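Local coordinates for protein fructose-2,6-bisphosphatase TIGAR B (Danio rerio, PDB 3E9D) that probably hydrolyses fructose-2,6-bisphosphate, and also fructose-1,6-bisphosphate, and so acts as a negative regulator of glycolysis, at residues 138-143 with 223-228. Sequence-based numbering, arbitrary orientation.
Sequences SLFQRM and FIFTIH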
loop_
_atom_site.group_PDB
_atom_site.type_symbol
_atom_site.label_atom_id
_atom_site.label_comp_id
_atom_site.label_asym_id
_atom_site.label_seq_id
_atom_site.Cartn_x
_atom_site.Cartn_y
_atom_site.Cartn_z
ATOM N N SER A 138 10.425 -6.771 7.506
ATOM C CA SER A 138 9.626 -7.935 7.880
ATOM C C SER A 138 9.067 -8.689 6.647
ATOM O O SER A 138 9.100 -9.931 6.581
ATOM C CB SER A 138 8.477 -7.446 8.777
ATOM O OG SER A 138 7.634 -8.502 9.177
ATOM N N LEU A 139 8.543 -7.924 5.687
ATOM C CA LEU A 139 8.033 -8.445 4.425
ATOM C C LEU A 139 9.088 -9.258 3.660
ATOM O O LEU A 139 8.820 -10.387 3.257
ATOM C CB LEU A 139 7.527 -7.303 3.531
ATOM C CG LEU A 139 7.086 -7.693 2.113
ATOM C CD1 LEU A 139 5.814 -8.550 2.205
ATOM C CD2 LEU A 139 6.868 -6.448 1.235
ATOM N N PHE A 140 10.262 -8.671 3.453
ATOM C CA PHE A 140 11.332 -9.361 2.730
ATOM C C PHE A 140 11.683 -10.694 3.406
ATOM O O PHE A 140 11.845 -11.722 2.732
ATOM C CB PHE A 140 12.617 -8.513 2.621
ATOM C CG PHE A 140 12.479 -7.240 1.803
ATOM C CD1 PHE A 140 11.352 -6.987 1.023
ATOM C CD2 PHE A 140 13.510 -6.301 1.810
ATOM C CE1 PHE A 140 11.249 -5.810 0.274
ATOM C CE2 PHE A 140 13.419 -5.116 1.057
ATOM C CZ PHE A 140 12.282 -4.871 0.299
ATOM N N GLN A 141 11.836 -10.658 4.727
ATOM C CA GLN A 141 12.245 -11.844 5.475
ATOM C C GLN A 141 11.187 -12.948 5.349
ATOM O O GLN A 141 11.520 -14.107 5.077
ATOM C CB GLN A 141 12.533 -11.500 6.943
ATOM C CG GLN A 141 12.910 -12.711 7.822
ATOM C CD GLN A 141 14.198 -13.414 7.366
ATOM O OE1 GLN A 141 15.164 -12.769 6.940
ATOM N NE2 GLN A 141 14.214 -14.747 7.464
ATOM N N ARG A 142 9.921 -12.571 5.502
ATOM C CA ARG A 142 8.817 -13.522 5.364
ATOM C C ARG A 142 8.679 -14.087 3.943
ATOM O O ARG A 142 8.434 -15.272 3.784
ATOM C CB ARG A 142 7.485 -12.899 5.819
ATOM C CG ARG A 142 6.308 -13.913 5.829
ATOM C CD ARG A 142 4.971 -13.230 6.083
ATOM N NE ARG A 142 4.916 -12.667 7.435
ATOM C CZ ARG A 142 4.463 -13.321 8.507
ATOM N NH1 ARG A 142 4.013 -14.567 8.398
ATOM N NH2 ARG A 142 4.463 -12.726 9.691
ATOM N N MET A 143 8.811 -13.240 2.920
ATOM C CA MET A 143 8.715 -13.702 1.524
ATOM C C MET A 143 9.872 -14.656 1.211
ATOM O O MET A 143 9.686 -15.693 0.563
ATOM C CB MET A 143 8.711 -12.535 0.514
ATOM C CG MET A 143 7.484 -11.575 0.578
ATOM S SD MET A 143 5.854 -12.402 0.441
ATOM C CE MET A 143 5.454 -12.490 2.165
ATOM N N PHE A 223 4.185 -2.568 -7.347
ATOM C CA PHE A 223 5.632 -2.551 -7.493
ATOM C C PHE A 223 6.106 -3.998 -7.604
ATOM O O PHE A 223 5.494 -4.899 -7.026
ATOM C CB PHE A 223 6.331 -1.898 -6.275
ATOM C CG PHE A 223 6.093 -0.412 -6.156
ATOM C CD1 PHE A 223 7.054 0.492 -6.603
ATOM C CD2 PHE A 223 4.910 0.082 -5.594
ATOM C CE1 PHE A 223 6.839 1.881 -6.514
ATOM C CE2 PHE A 223 4.687 1.468 -5.485
ATOM C CZ PHE A 223 5.667 2.368 -5.955
ATOM N N ILE A 224 7.181 -4.202 -8.365
ATOM C CA ILE A 224 7.874 -5.472 -8.409
ATOM C C ILE A 224 9.223 -5.307 -7.701
ATOM O O ILE A 224 10.007 -4.386 -8.034
ATOM C CB ILE A 224 8.133 -5.933 -9.875
ATOM C CG1 ILE A 224 6.882 -5.760 -10.767
ATOM C CG2 ILE A 224 8.663 -7.385 -9.891
ATOM C CD1 ILE A 224 5.621 -6.479 -10.248
ATOM N N PHE A 225 9.489 -6.192 -6.739
ATOM C CA PHE A 225 10.736 -6.163 -5.961
ATOM C C PHE A 225 11.633 -7.327 -6.355
ATOM O O PHE A 225 11.168 -8.453 -6.554
ATOM C CB PHE A 225 10.434 -6.324 -4.470
ATOM C CG PHE A 225 9.739 -5.147 -3.851
ATOM C CD1 PHE A 225 10.470 -4.215 -3.111
ATOM C CD2 PHE A 225 8.364 -4.968 -3.994
ATOM C CE1 PHE A 225 9.838 -3.125 -2.502
ATOM C CE2 PHE A 225 7.721 -3.858 -3.418
ATOM C CZ PHE A 225 8.457 -2.945 -2.661
ATOM N N THR A 226 12.924 -7.056 -6.463
ATOM C CA THR A 226 13.903 -8.131 -6.527
ATOM C C THR A 226 14.799 -7.990 -5.309
ATOM O O THR A 226 15.369 -6.917 -5.069
ATOM C CB THR A 226 14.722 -8.083 -7.822
ATOM O OG1 THR A 226 13.844 -8.335 -8.928
ATOM C CG2 THR A 226 15.818 -9.142 -7.801
ATOM N N ILE A 227 14.897 -9.065 -4.534
ATOM C CA ILE A 227 15.647 -9.037 -3.287
ATOM C C ILE A 227 16.802 -10.046 -3.309
ATOM O O ILE A 227 16.668 -11.147 -3.879
ATOM C CB ILE A 227 14.748 -9.202 -2.036
ATOM C CG1 ILE A 227 14.003 -10.534 -2.046
ATOM C CG2 ILE A 227 13.715 -8.022 -1.916
ATOM C CD1 ILE A 227 13.300 -10.861 -0.680
ATOM N N HIS A 228 17.914 -9.625 -2.690
ATOM C CA HIS A 228 19.162 -10.376 -2.540
ATOM C C HIS A 228 19.502 -10.508 -1.057
ATOM O O HIS A 228 19.153 -9.654 -0.251
ATOM C CB HIS A 228 20.339 -9.636 -3.223
ATOM C CG HIS A 228 20.339 -9.729 -4.720
ATOM N ND1 HIS A 228 21.503 -9.789 -5.464
ATOM C CD2 HIS A 228 19.317 -9.747 -5.619
ATOM C CE1 HIS A 228 21.197 -9.853 -6.752
ATOM N NE2 HIS A 228 19.878 -9.839 -6.872
#
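Phe-140, on helix 125-146, and Ile-227, on strand 220-230, mark the nearest backbone approach of the two segments, with CA atoms 7.4 Å apart. Residues 138-143 form a turn and a half of helix, with Arg-142 N hydrogen-bonded to Ser-138 O and Met-143 N to Leu-139 O, while 223-228 is extended. Alternation along the strand sends Phe-225 and Ile-227 to the helix side, and Phe-140 extends from the helix to meet both. This is a worked example of one aromatic side chain joining a helix to a particular strand of the sheet it packs on.

The methyl CG2 of Ile-227 sits 3.8 Å from the centroid of the Phe-140 ring and only 6° off the ring normal, a CH-pi contact over the middle of one face. With CG2 anti to its own carbonyl carbon, Ile-227 places CG1 between backbone N and carbonyl carbon (chi1 61°), and from there CD1 extends to the base of Phe-140, 3.8 Å from its carbonyl O and 4.1 Å from its CB. The isoleucine thus follows the phenylalanine from ring to backbone. Toward the outer end of the ring, Phe-140 CE1 meets Phe-225 CD1 at 3.8 Å, with CZ close by; the two rings lie obliquely, their planes at 62°.

Phe-225 also meets Phe-4 of strand 2-10, ring to ring, and Leu-194 of helix 184-197. With Leu-139 and Met-143 on Phe-55 of strand 53-56 and Phe-140 on strand 220-230, helix 125-146 reaches across the mixed sheet of this histidine phosphatase fold. Were Phe-140 reduced to an alanine, the Ile-227 methyl would probably lose the aromatic face it rests on, and a gap would be likely to open beside Phe-225. All three touching residues are buried, and their contact is apolar: shape and dispersion, rather than polar bonds, join helix to strand here.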